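Local atomic coordinates of GARP domain-containing protein (Trypanosoma brucei brucei TREU927, PDB entry 6XZ6), a protein that acts as a trypanosome receptor for the host complement regulator factor H and increases transmission of the parasite to tsetse flies. Residues S109-V114 against L171-E176; K45-E50 against D200-A205; E31-E36 against K186-T191; G117-A122 against Q133-C138. One frame throughout, in Å; residues are numbered along the deposited sequence.

Contact 1. Residues S109-V114 against L171-E176; sequences SEYESV and LQEANE
Tyr111 and Glu173 carry the van der Waals part of this contact, a junction between two antiparallel helices in the elongated helical bundle of a GARP-family receptor. The backbones stand well apart, with 9.8 Å between Glu110 CA and Glu173 CA, so long side chains bridge the gap. Tyr111 reaches across with its hydroxyl end: OH lies 3.2 Å from Glu173 CG, while Tyr111 CE2 is 4.0 Å from Glu173 CB. The methylenes of Glu173 thus run past the outer end of the phenol, and its carboxylate plane is turned 84° from the ring. A bend at chi2 (-89°) swings the Glu173 carboxylate off the course of its CB-CG stem and toward Glu110.

The second kind of contact is between like charges. Glu110, extended beyond CG, presents OE1 3.2 Å from Glu173 OE1, with the two carboxylates almost perpendicular. Both atoms are acceptors and no hydrogen bond joins them. Lys34 of the bound complement factor H chain packs on Glu110.

Polar and aromatic partners outside the pair steady the tyrosine: its ring makes an edge-to-face stack with Tyr170, and its hydroxyl is hydrogen-bonded to Glu169, one turn before Glu173. Phe107 lies against Glu173 and Ala174. While Tyr111 OH bonds Glu169 OE1, it merely lies near the second glutamate, 3.7 Å from Glu173 OE1, and no hydrogen bond links those two atoms.

Contact 2. Residues K45-E50 against D200-A205; sequences KKAAKE and DAKSEA
Lys202 lays its aliphatic chain over Ala47 and Glu50. Its CB sits 3.4 Å from Ala47 O and 3.9 Å from Ala47 CB, touching the backbone and the small methyl together. Further along, Lys202 CG passes 4.0 Å from Glu50 CB, and Lys202 CD comes 3.5 Å from Glu50 OE2. The lysine methylenes thus meet in turn a carbonyl oxygen, a methyl, a methylene and a carboxylate oxygen. The two long side chains lie side by side and point the same way, with the charged groups carried toward one flank of the helix pair.

The lysine starts out extended and then turns at chi3 (87°), which leaves the ammonium beside the glutamate without joining it. Lys202 NZ is 4.1 Å from Glu50 OE2; the opposite charges probably attract, but no hydrogen bond or salt bridge joins the two. Each has another weak partner on its own helix, Asp199 for the lysine and Lys53 for Glu50.

Behind this first shell, Ala47 CA and Lys202 CA approach to 5.3 Å, which Ala47 permits by carrying only a methyl. Ala47 also rests on Ala198 and Asp199, one turn earlier on helix 165-208, and Glu50 touches Gln206 one turn later. Ala201 touches Val82 and Ala83 of helix 67-125, and Ala205 touches Ala79. Small residues pack at the interior while the lysine and glutamate cover the seam between helices 4-61 and 165-208, which run in the same direction here, an arrangement typical of an alanine-rich bundle of long helices, as the family name implies.

Contact 3. Residues E31-E36 against K186-T191; sequences EERRFE and KATAET
Thr188 is the residue that faces Arg33 and Glu36, and its two branches are divided between them. With chi1 at -46°, OG1 stands beside its own backbone N and CG2 beside the carbonyl carbon. The hydroxyl branch lies toward Arg33, whose CB and CD are each 3.9 Å from Thr188 OG1. This is packing and not a bond: the hydroxyl is hydrogen-bonded to the carbonyl of Leu184, one turn back on its own helix. The methyl branch meets the other partner, Thr188 CG2 lying 3.5 Å from Glu36 CD and also touching both carboxylate oxygens.

Glu36 reaches this methyl by stretching out fully, chi1 -174° and the chain straight beyond CG, across the threonine at about a right angle. Arg33 does the reverse: bends at chi2 and chi3 fold its chain so that CD passes over Thr188 and the guanidinium arrives near Glu36. Arg33 NH2 and Glu36 OE2 are 3.4 Å apart, a salt bridge of charge alone, since the oxygen lies well out of the guanidinium plane.

One turn on, Thr191 turns its hydroxyl back to the helix: OG1 donates to Ala187 O over 2.9 Å, with a C=O to donor angle of 147°. That carbonyl is gripped twice, as Thr191 N reaches it from the opposite face.

Helix 67-125 covers the side of Ala187 and Thr188 with Val97, while Arg33 and Glu36 cover Thr188 from the other flank. Arg34 forms a salt bridge to Asp105 of helix 67-125. Thr191, touching Ala93 of that helix and Ala40 of helix 4-61, packs where the three long helices meet.

Contact 4. Residues G117-A122 against Q133-C138; sequences GLLRGA and QLAKEC
Leu119 overlaps both Ala135 and Cys138, with one methyl turned to each. Its CD2 lies 4.2 Å from Ala135 CB, while its CD1 is 4.2 Å from Cys138 SG. The branch point gets there because CG is anti to the carbonyl carbon (chi1 -73°), beside the backbone N, which sends the isopropyl end across to the short helix. Ala135 fills the space nearer the backbone. Its CB comes 3.4 Å from Leu119 O and 3.7 Å from Ala122 CB, so one methyl touches a carbonyl oxygen and the methyl one turn further along. No hydrogen bond crosses between the segments; the contact is wholly apolar in its side chains and all its touching residues are buried.

The two segments are the facing parts of an alpha-helical hairpin: helix 67-125 ends, the chain turns within a few residues, and helix 129-137 comes back antiparallel against it. The methyl side chains of Ala135 and Ala122 let the arms close up, Leu119 CA and Ala135 CA being 5.3 Å apart.

Cys138 SG is bonded to Cys17 SG of helix 4-61, a disulfide that ties this hairpin covalently to the first long helix. The carbonyl of Cys138 also accepts a hydrogen bond from Arg24 of that helix. Leu119 leans on Ala20 there, and Leu134 spreads over Leu10, Thr13 and Lys14. On the ligand side, Arg16 of the complement factor H chain packs on Leu118 and Ala122.

In the fold
The four contacts are strung along an elongated bundle built from helices 4-61, 67-125 and 165-208. Contacts 2 and 3 join the same two helices, 4-61 and 165-208, with centres 21 Å apart, contact 3 about 4 Å from the centre of the chain. Contact 1 pairs helix 165-208 with helix 67-125, which continues into contact 4 and there meets the short helix 129-137; those two centres are 18 Å apart. Contacts 2 and 4 are the most distant, at 53 Å. Along the sequence, the segments of contacts 2 and 3 alternate, and both span contacts 1 and 4. Factor H touches contacts 1 and 4, placing ligand binding at the disulfide-bearing end, away from contact 2.

Contact 1. Residues S109-V114 against L171-E176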
loop_
_atom_site.group_PDB
_atom_site.type_symbol
_atom_site.label_atom_id
_atom_site.label_comp_id
_atom_site.label_asym_id
_atom_site.label_seq_id
_atom_site.Cartn_x
_atom_site.Cartn_y
_atom_site.Cartn_z
ATOM N N SER A 109 -6.117 -0.468 -6.110
ATOM C CA SER A 109 -6.936 -0.893 -7.240
ATOM C C SER A 109 -8.166 -0.004 -7.427
ATOM O O SER A 109 -8.498 0.344 -8.551
ATOM C CB SER A 109 -7.331 -2.357 -7.091
ATOM O OG SER A 109 -8.482 -2.618 -7.871
ATOM N N GLU A 110 -8.800 0.397 -6.332
ATOM C CA GLU A 110 -9.997 1.241 -6.315
ATOM C C GLU A 110 -9.767 2.632 -6.880
ATOM O O GLU A 110 -10.688 3.188 -7.496
ATOM C CB GLU A 110 -10.515 1.380 -4.873
ATOM C CG GLU A 110 -12.002 1.686 -4.763
ATOM C CD GLU A 110 -12.487 2.107 -3.385
ATOM O OE1 GLU A 110 -11.775 1.852 -2.385
ATOM O OE2 GLU A 110 -13.571 2.728 -3.306
ATOM N N TYR A 111 -8.560 3.209 -6.646
ATOM C CA TYR A 111 -8.266 4.595 -7.017
ATOM C C TYR A 111 -7.189 4.863 -8.062
ATOM O O TYR A 111 -7.229 5.948 -8.631
ATOM C CB TYR A 111 -7.908 5.393 -5.753
ATOM C CG TYR A 111 -9.068 5.546 -4.799
ATOM C CD1 TYR A 111 -10.074 6.479 -5.039
ATOM C CD2 TYR A 111 -9.175 4.747 -3.669
ATOM C CE1 TYR A 111 -11.150 6.627 -4.167
ATOM C CE2 TYR A 111 -10.271 4.853 -2.815
ATOM C CZ TYR A 111 -11.257 5.797 -3.071
ATOM O OH TYR A 111 -12.324 5.954 -2.228
ATOM N N GLU A 112 -6.216 3.960 -8.293
ATOM C CA GLU A 112 -5.110 4.304 -9.201
ATOM C C GLU A 112 -5.559 4.719 -10.616
ATOM O O GLU A 112 -5.058 5.729 -11.111
ATOM C CB GLU A 112 -4.030 3.218 -9.262
ATOM C CG GLU A 112 -2.692 3.697 -9.819
ATOM C CD GLU A 112 -2.552 3.755 -11.326
ATOM O OE1 GLU A 112 -1.700 4.530 -11.814
ATOM O OE2 GLU A 112 -3.297 3.030 -12.025
ATOM N N SER A 113 -6.477 3.974 -11.249
ATOM C CA SER A 113 -6.958 4.263 -12.606
ATOM C C SER A 113 -7.750 5.585 -12.701
ATOM O O SER A 113 -7.788 6.233 -13.767
ATOM C CB SER A 113 -7.818 3.112 -13.110
ATOM O OG SER A 113 -8.800 2.819 -12.128
ATOM N N VAL A 114 -8.396 5.962 -11.584
ATOM C CA VAL A 114 -9.177 7.186 -11.486
ATOM C C VAL A 114 -8.211 8.385 -11.495
ATOM O O VAL A 114 -8.333 9.234 -12.373
ATOM C CB VAL A 114 -10.174 7.172 -10.274
ATOM C CG1 VAL A 114 -10.860 8.533 -10.081
ATOM C CG2 VAL A 114 -11.214 6.059 -10.439
ATOM N N LEU A 171 -10.263 10.558 1.203
ATOM C CA LEU A 171 -9.689 10.805 2.534
ATOM C C LEU A 171 -10.109 9.706 3.543
ATOM O O LEU A 171 -9.245 9.156 4.229
ATOM C CB LEU A 171 -10.076 12.210 3.065
ATOM C CG LEU A 171 -9.720 12.542 4.531
ATOM C CD1 LEU A 171 -8.179 12.550 4.762
ATOM C CD2 LEU A 171 -10.352 13.849 4.971
ATOM N N GLN A 172 -11.409 9.378 3.615
ATOM C CA GLN A 172 -11.914 8.362 4.526
ATOM C C GLN A 172 -11.199 7.028 4.308
ATOM O O GLN A 172 -10.704 6.453 5.263
ATOM C CB GLN A 172 -13.436 8.241 4.398
ATOM C CG GLN A 172 -14.225 9.491 4.861
ATOM C CD GLN A 172 -15.751 9.449 4.653
ATOM O OE1 GLN A 172 -16.338 8.535 4.022
ATOM N NE2 GLN A 172 -16.440 10.466 5.188
ATOM N N GLU A 173 -11.059 6.595 3.047
ATOM C CA GLU A 173 -10.367 5.359 2.623
ATOM C C GLU A 173 -8.870 5.423 2.839
ATOM O O GLU A 173 -8.280 4.399 3.182
ATOM C CB GLU A 173 -10.644 5.029 1.136
ATOM C CG GLU A 173 -12.114 4.925 0.768
ATOM C CD GLU A 173 -12.791 3.581 0.894
ATOM O OE1 GLU A 173 -13.495 3.197 -0.070
ATOM O OE2 GLU A 173 -12.654 2.932 1.961
ATOM N N ALA A 174 -8.236 6.595 2.588
ATOM C CA ALA A 174 -6.790 6.779 2.770
ATOM C C ALA A 174 -6.432 6.726 4.240
ATOM O O ALA A 174 -5.316 6.330 4.570
ATOM C CB ALA A 174 -6.347 8.090 2.181
ATOM N N ASN A 175 -7.372 7.121 5.128
ATOM C CA ASN A 175 -7.167 7.061 6.575
ATOM C C ASN A 175 -7.142 5.601 7.039
ATOM O O ASN A 175 -6.263 5.246 7.804
ATOM C CB ASN A 175 -8.203 7.900 7.342
ATOM C CG ASN A 175 -7.901 9.385 7.388
ATOM O OD1 ASN A 175 -6.769 9.838 7.205
ATOM N ND2 ASN A 175 -8.909 10.189 7.653
ATOM N N GLU A 176 -8.031 4.750 6.504
ATOM C CA GLU A 176 -8.072 3.311 6.766
ATOM C C GLU A 176 -6.804 2.640 6.246
ATOM O O GLU A 176 -6.273 1.761 6.912
ATOM C CB GLU A 176 -9.292 2.668 6.090
ATOM C CG GLU A 176 -10.427 2.357 7.043
ATOM C CD GLU A 176 -11.726 3.095 6.764
ATOM O OE1 GLU A 176 -12.369 2.813 5.724
ATOM O OE2 GLU A 176 -12.106 3.952 7.597
#

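Contact 2. Residues K45-E50 against D200-A205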
loop_
_atom_site.group_PDB
_atom_site.type_symbol
_atom_site.label_atom_id
_atom_site.label_comp_id
_atom_site.label_asym_id
_atom_site.label_seq_id
_atom_site.Cartn_x
_atom_site.Cartn_y
_atom_site.Cartn_z
ATOM N N LYS A 45 11.685 -21.461 10.059
ATOM C CA LYS A 45 11.411 -22.882 9.885
ATOM C C LYS A 45 12.728 -23.674 9.729
ATOM O O LYS A 45 12.797 -24.818 10.178
ATOM C CB LYS A 45 10.455 -23.120 8.722
ATOM C CG LYS A 45 8.997 -22.776 9.023
ATOM C CD LYS A 45 8.144 -23.105 7.815
ATOM C CE LYS A 45 6.693 -22.739 7.974
ATOM N NZ LYS A 45 6.044 -22.551 6.641
ATOM N N LYS A 46 13.793 -23.052 9.151
ATOM C CA LYS A 46 15.107 -23.710 8.997
ATOM C C LYS A 46 15.816 -23.783 10.342
ATOM O O LYS A 46 16.500 -24.762 10.611
ATOM C CB LYS A 46 16.017 -23.032 7.937
ATOM C CG LYS A 46 15.523 -23.162 6.488
ATOM C CD LYS A 46 16.307 -22.253 5.518
ATOM C CE LYS A 46 15.413 -21.475 4.560
ATOM N NZ LYS A 46 15.970 -20.129 4.209
ATOM N N ALA A 47 15.668 -22.747 11.172
ATOM C CA ALA A 47 16.223 -22.686 12.522
ATOM C C ALA A 47 15.537 -23.735 13.417
ATOM O O ALA A 47 16.217 -24.384 14.209
ATOM C CB ALA A 47 16.026 -21.289 13.093
ATOM N N ALA A 48 14.205 -23.933 13.265
ATOM C CA ALA A 48 13.457 -24.927 14.033
ATOM C C ALA A 48 13.840 -26.361 13.639
ATOM O O ALA A 48 13.961 -27.224 14.509
ATOM C CB ALA A 48 11.957 -24.706 13.871
ATOM N N LYS A 49 14.037 -26.618 12.342
ATOM C CA LYS A 49 14.428 -27.934 11.801
ATOM C C LYS A 49 15.830 -28.307 12.290
ATOM O O LYS A 49 16.055 -29.447 12.697
ATOM C CB LYS A 49 14.376 -27.886 10.262
ATOM C CG LYS A 49 14.402 -29.237 9.552
ATOM C CD LYS A 49 14.587 -29.042 8.043
ATOM C CE LYS A 49 14.027 -30.173 7.228
ATOM N NZ LYS A 49 13.931 -29.792 5.791
ATOM N N GLU A 50 16.748 -27.329 12.296
ATOM C CA GLU A 50 18.127 -27.489 12.753
ATOM C C GLU A 50 18.210 -27.658 14.265
ATOM O O GLU A 50 19.009 -28.470 14.741
ATOM C CB GLU A 50 19.008 -26.317 12.290
ATOM C CG GLU A 50 19.343 -26.345 10.808
ATOM C CD GLU A 50 20.483 -25.427 10.408
ATOM O OE1 GLU A 50 21.620 -25.930 10.242
ATOM O OE2 GLU A 50 20.240 -24.206 10.263
ATOM N N ASP A 200 18.561 -17.631 17.303
ATOM C CA ASP A 200 19.222 -17.575 18.612
ATOM C C ASP A 200 19.050 -18.895 19.373
ATOM O O ASP A 200 20.019 -19.385 19.956
ATOM C CB ASP A 200 18.658 -16.411 19.465
ATOM C CG ASP A 200 18.893 -14.985 18.959
ATOM O OD1 ASP A 200 19.593 -14.815 17.925
ATOM O OD2 ASP A 200 18.366 -14.040 19.586
ATOM N N ALA A 201 17.817 -19.464 19.356
ATOM C CA ALA A 201 17.459 -20.728 19.991
ATOM C C ALA A 201 18.134 -21.898 19.273
ATOM O O ALA A 201 18.660 -22.773 19.948
ATOM C CB ALA A 201 15.946 -20.905 20.013
ATOM N N LYS A 202 18.133 -21.920 17.916
ATOM C CA LYS A 202 18.808 -22.942 17.093
ATOM C C LYS A 202 20.286 -23.016 17.511
ATOM O O LYS A 202 20.804 -24.105 17.756
ATOM C CB LYS A 202 18.711 -22.588 15.586
ATOM C CG LYS A 202 19.778 -23.269 14.707
ATOM C CD LYS A 202 20.003 -22.575 13.371
ATOM C CE LYS A 202 21.015 -21.454 13.440
ATOM N NZ LYS A 202 21.057 -20.677 12.171
ATOM N N SER A 203 20.941 -21.846 17.605
ATOM C CA SER A 203 22.329 -21.689 17.996
ATOM C C SER A 203 22.584 -22.169 19.410
ATOM O O SER A 203 23.625 -22.774 19.641
ATOM C CB SER A 203 22.748 -20.235 17.842
ATOM O OG SER A 203 22.757 -19.875 16.469
ATOM N N GLU A 204 21.651 -21.929 20.351
ATOM C CA GLU A 204 21.777 -22.392 21.736
ATOM C C GLU A 204 21.683 -23.919 21.783
ATOM O O GLU A 204 22.440 -24.535 22.517
ATOM C CB GLU A 204 20.736 -21.733 22.657
ATOM C CG GLU A 204 21.052 -21.892 24.146
ATOM C CD GLU A 204 20.172 -21.156 25.153
ATOM O OE1 GLU A 204 19.723 -20.024 24.852
ATOM O OE2 GLU A 204 19.957 -21.705 26.261
ATOM N N ALA A 205 20.803 -24.526 20.962
ATOM C CA ALA A 205 20.638 -25.979 20.848
ATOM C C ALA A 205 21.888 -26.600 20.228
ATOM O O ALA A 205 22.396 -27.583 20.753
ATOM C CB ALA A 205 19.410 -26.318 20.015
#

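Contact 3. Residues E31-E36 against K186-T191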
loop_
_atom_site.group_PDB
_atom_site.type_symbol
_atom_site.label_atom_id
_atom_site.label_comp_id
_atom_site.label_asym_id
_atom_site.label_seq_id
_atom_site.Cartn_x
_atom_site.Cartn_y
_atom_site.Cartn_z
ATOM N N GLU A 31 4.658 -5.808 -1.907
ATOM C CA GLU A 31 5.367 -6.979 -2.441
ATOM C C GLU A 31 6.719 -7.180 -1.760
ATOM O O GLU A 31 7.102 -8.319 -1.503
ATOM C CB GLU A 31 5.561 -6.826 -3.939
ATOM C CG GLU A 31 5.795 -8.121 -4.680
ATOM C CD GLU A 31 6.005 -7.900 -6.165
ATOM O OE1 GLU A 31 5.078 -8.213 -6.945
ATOM O OE2 GLU A 31 7.087 -7.398 -6.545
ATOM N N GLU A 32 7.447 -6.078 -1.460
ATOM C CA GLU A 32 8.739 -6.133 -0.768
ATOM C C GLU A 32 8.533 -6.681 0.646
ATOM O O GLU A 32 9.297 -7.537 1.089
ATOM C CB GLU A 32 9.405 -4.758 -0.764
ATOM C CG GLU A 32 9.780 -4.292 -2.163
ATOM C CD GLU A 32 10.771 -3.151 -2.272
ATOM O OE1 GLU A 32 10.333 -1.981 -2.402
ATOM O OE2 GLU A 32 11.990 -3.438 -2.270
ATOM N N ARG A 33 7.455 -6.223 1.326
ATOM C CA ARG A 33 7.061 -6.647 2.667
ATOM C C ARG A 33 6.636 -8.111 2.705
ATOM O O ARG A 33 7.048 -8.833 3.610
ATOM C CB ARG A 33 5.962 -5.733 3.215
ATOM C CG ARG A 33 6.398 -4.255 3.371
ATOM C CD ARG A 33 7.561 -4.061 4.321
ATOM N NE ARG A 33 8.392 -2.945 3.872
ATOM C CZ ARG A 33 9.462 -2.481 4.520
ATOM N NH1 ARG A 33 10.147 -1.454 4.032
ATOM N NH2 ARG A 33 9.836 -3.018 5.680
ATOM N N ARG A 34 5.846 -8.543 1.699
ATOM C CA ARG A 34 5.382 -9.920 1.502
ATOM C C ARG A 34 6.566 -10.866 1.289
ATOM O O ARG A 34 6.591 -11.924 1.889
ATOM C CB ARG A 34 4.405 -10.019 0.310
ATOM C CG ARG A 34 2.918 -10.078 0.691
ATOM C CD ARG A 34 2.041 -10.473 -0.504
ATOM N NE ARG A 34 1.298 -9.313 -0.988
ATOM C CZ ARG A 34 1.482 -8.720 -2.166
ATOM N NH1 ARG A 34 0.791 -7.628 -2.481
ATOM N NH2 ARG A 34 2.356 -9.218 -3.045
ATOM N N PHE A 35 7.559 -10.468 0.480
ATOM C CA PHE A 35 8.803 -11.213 0.229
ATOM C C PHE A 35 9.633 -11.327 1.504
ATOM O O PHE A 35 10.051 -12.423 1.868
ATOM C CB PHE A 35 9.613 -10.534 -0.880
ATOM C CG PHE A 35 9.097 -10.758 -2.281
ATOM C CD1 PHE A 35 8.379 -11.912 -2.599
ATOM C CD2 PHE A 35 9.432 -9.873 -3.316
ATOM C CE1 PHE A 35 7.962 -12.147 -3.905
ATOM C CE2 PHE A 35 9.018 -10.107 -4.623
ATOM C CZ PHE A 35 8.297 -11.255 -4.911
ATOM N N GLU A 36 9.793 -10.201 2.227
ATOM C CA GLU A 36 10.500 -10.120 3.501
ATOM C C GLU A 36 9.884 -11.048 4.569
ATOM O O GLU A 36 10.629 -11.746 5.254
ATOM C CB GLU A 36 10.577 -8.653 3.978
ATOM C CG GLU A 36 11.428 -8.480 5.220
ATOM C CD GLU A 36 11.479 -7.081 5.781
ATOM O OE1 GLU A 36 11.971 -6.934 6.922
ATOM O OE2 GLU A 36 11.017 -6.138 5.100
ATOM N N LYS A 186 4.266 -3.174 11.323
ATOM C CA LYS A 186 4.370 -3.799 12.656
ATOM C C LYS A 186 4.456 -5.322 12.488
ATOM O O LYS A 186 5.263 -5.965 13.166
ATOM C CB LYS A 186 3.174 -3.442 13.560
ATOM C CG LYS A 186 3.102 -1.988 14.019
ATOM C CD LYS A 186 2.111 -1.806 15.179
ATOM C CE LYS A 186 0.721 -1.359 14.764
ATOM N NZ LYS A 186 0.644 0.114 14.584
ATOM N N ALA A 187 3.648 -5.888 11.561
ATOM C CA ALA A 187 3.607 -7.314 11.255
ATOM C C ALA A 187 4.873 -7.802 10.599
ATOM O O ALA A 187 5.280 -8.935 10.840
ATOM C CB ALA A 187 2.409 -7.632 10.395
ATOM N N THR A 188 5.518 -6.970 9.782
ATOM C CA THR A 188 6.792 -7.349 9.152
ATOM C C THR A 188 7.895 -7.423 10.220
ATOM O O THR A 188 8.661 -8.385 10.222
ATOM C CB THR A 188 7.121 -6.464 7.931
ATOM O OG1 THR A 188 5.954 -6.332 7.117
ATOM C CG2 THR A 188 8.239 -7.054 7.084
ATOM N N ALA A 189 7.949 -6.444 11.134
ATOM C CA ALA A 189 8.924 -6.408 12.234
ATOM C C ALA A 189 8.771 -7.624 13.168
ATOM O O ALA A 189 9.775 -8.202 13.594
ATOM C CB ALA A 189 8.780 -5.114 13.025
ATOM N N GLU A 190 7.520 -8.019 13.459
ATOM C CA GLU A 190 7.180 -9.186 14.277
ATOM C C GLU A 190 7.665 -10.503 13.612
ATOM O O GLU A 190 8.002 -11.437 14.349
ATOM C CB GLU A 190 5.661 -9.269 14.489
ATOM C CG GLU A 190 5.051 -8.286 15.470
ATOM C CD GLU A 190 3.531 -8.146 15.399
ATOM O OE1 GLU A 190 2.849 -9.105 14.966
ATOM O OE2 GLU A 190 3.015 -7.067 15.784
ATOM N N THR A 191 7.638 -10.615 12.249
ATOM C CA THR A 191 8.122 -11.840 11.569
ATOM C C THR A 191 9.638 -11.906 11.666
ATOM O O THR A 191 10.202 -12.965 11.964
ATOM C CB THR A 191 7.686 -12.015 10.093
ATOM O OG1 THR A 191 6.439 -11.374 9.789
ATOM C CG2 THR A 191 7.606 -13.475 9.710
#

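Contact 4. Residues G117-A122 against Q133-C138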
loop_
_atom_site.group_PDB
_atom_site.type_symbol
_atom_site.label_atom_id
_atom_site.label_comp_id
_atom_site.label_asym_id
_atom_site.label_seq_id
_atom_site.Cartn_x
_atom_site.Cartn_y
_atom_site.Cartn_z
ATOM N N GLY A 117 -6.426 8.761 -14.854
ATOM C CA GLY A 117 -7.351 9.294 -15.849
ATOM C C GLY A 117 -7.609 10.774 -15.680
ATOM O O GLY A 117 -7.696 11.499 -16.672
ATOM N N LEU A 118 -7.705 11.248 -14.435
ATOM C CA LEU A 118 -7.879 12.668 -14.166
ATOM C C LEU A 118 -6.648 13.428 -14.639
ATOM O O LEU A 118 -6.790 14.483 -15.265
ATOM C CB LEU A 118 -8.172 12.960 -12.679
ATOM C CG LEU A 118 -9.581 12.548 -12.170
ATOM C CD1 LEU A 118 -9.657 12.569 -10.657
ATOM C CD2 LEU A 118 -10.676 13.399 -12.768
ATOM N N LEU A 119 -5.454 12.855 -14.440
ATOM C CA LEU A 119 -4.211 13.486 -14.872
ATOM C C LEU A 119 -4.100 13.503 -16.374
ATOM O O LEU A 119 -3.670 14.509 -16.927
ATOM C CB LEU A 119 -2.988 12.814 -14.243
ATOM C CG LEU A 119 -2.763 13.102 -12.775
ATOM C CD1 LEU A 119 -1.925 12.001 -12.161
ATOM C CD2 LEU A 119 -2.103 14.490 -12.582
ATOM N N ARG A 120 -4.516 12.418 -17.040
ATOM C CA ARG A 120 -4.514 12.288 -18.490
ATOM C C ARG A 120 -5.359 13.416 -19.097
ATOM O O ARG A 120 -4.938 14.009 -20.086
ATOM C CB ARG A 120 -5.069 10.938 -18.882
ATOM C CG ARG A 120 -4.146 10.121 -19.748
ATOM C CD ARG A 120 -4.850 8.836 -20.208
ATOM N NE ARG A 120 -4.838 7.827 -19.152
ATOM C CZ ARG A 120 -5.919 7.335 -18.574
ATOM N NH1 ARG A 120 -7.126 7.725 -18.968
ATOM N NH2 ARG A 120 -5.809 6.436 -17.614
ATOM N N GLY A 121 -6.513 13.726 -18.478
ATOM C CA GLY A 121 -7.398 14.828 -18.847
ATOM C C GLY A 121 -6.693 16.166 -18.743
ATOM O O GLY A 121 -6.743 16.948 -19.689
ATOM N N ALA A 122 -5.985 16.419 -17.609
ATOM C CA ALA A 122 -5.161 17.633 -17.366
ATOM C C ALA A 122 -3.978 17.720 -18.383
ATOM O O ALA A 122 -3.616 18.827 -18.809
ATOM C CB ALA A 122 -4.640 17.653 -15.934
ATOM N N GLN A 133 2.011 20.340 -18.698
ATOM C CA GLN A 133 3.369 19.798 -18.566
ATOM C C GLN A 133 3.547 18.982 -17.299
ATOM O O GLN A 133 4.186 17.930 -17.354
ATOM C CB GLN A 133 4.422 20.891 -18.640
ATOM C CG GLN A 133 5.831 20.354 -18.663
ATOM C CD GLN A 133 6.806 21.406 -18.308
ATOM O OE1 GLN A 133 6.933 21.816 -17.154
ATOM N NE2 GLN A 133 7.498 21.869 -19.304
ATOM N N LEU A 134 2.983 19.462 -16.167
ATOM C CA LEU A 134 3.052 18.777 -14.873
ATOM C C LEU A 134 2.346 17.419 -14.938
ATOM O O LEU A 134 2.926 16.424 -14.508
ATOM C CB LEU A 134 2.498 19.664 -13.742
ATOM C CG LEU A 134 2.119 18.946 -12.447
ATOM C CD1 LEU A 134 3.321 18.640 -11.600
ATOM C CD2 LEU A 134 1.138 19.746 -11.657
ATOM N N ALA A 135 1.117 17.382 -15.517
ATOM C CA ALA A 135 0.308 16.175 -15.685
ATOM C C ALA A 135 0.932 15.172 -16.691
ATOM O O ALA A 135 0.790 13.963 -16.491
ATOM C CB ALA A 135 -1.091 16.547 -16.106
ATOM N N LYS A 136 1.616 15.664 -17.760
ATOM C CA LYS A 136 2.278 14.796 -18.744
ATOM C C LYS A 136 3.499 14.100 -18.129
ATOM O O LYS A 136 3.735 12.927 -18.433
ATOM C CB LYS A 136 2.708 15.568 -19.995
ATOM C CG LYS A 136 1.758 15.407 -21.184
ATOM C CD LYS A 136 2.144 16.338 -22.349
ATOM C CE LYS A 136 0.958 17.068 -22.955
ATOM N NZ LYS A 136 1.311 18.462 -23.350
ATOM N N GLU A 137 4.255 14.811 -17.253
ATOM C CA GLU A 137 5.435 14.317 -16.542
ATOM C C GLU A 137 5.062 13.285 -15.479
ATOM O O GLU A 137 5.877 12.445 -15.107
ATOM C CB GLU A 137 6.143 15.484 -15.850
ATOM C CG GLU A 137 7.174 16.218 -16.693
ATOM C CD GLU A 137 7.538 17.612 -16.194
ATOM O OE1 GLU A 137 7.465 17.871 -14.969
ATOM O OE2 GLU A 137 7.904 18.455 -17.043
ATOM N N CYS A 138 3.839 13.364 -14.991
ATOM C CA CYS A 138 3.254 12.534 -13.941
ATOM C C CYS A 138 2.534 11.300 -14.486
ATOM O O CYS A 138 1.864 10.603 -13.729
ATOM C CB CYS A 138 2.307 13.401 -13.126
ATOM S SG CYS A 138 2.076 12.856 -11.425
#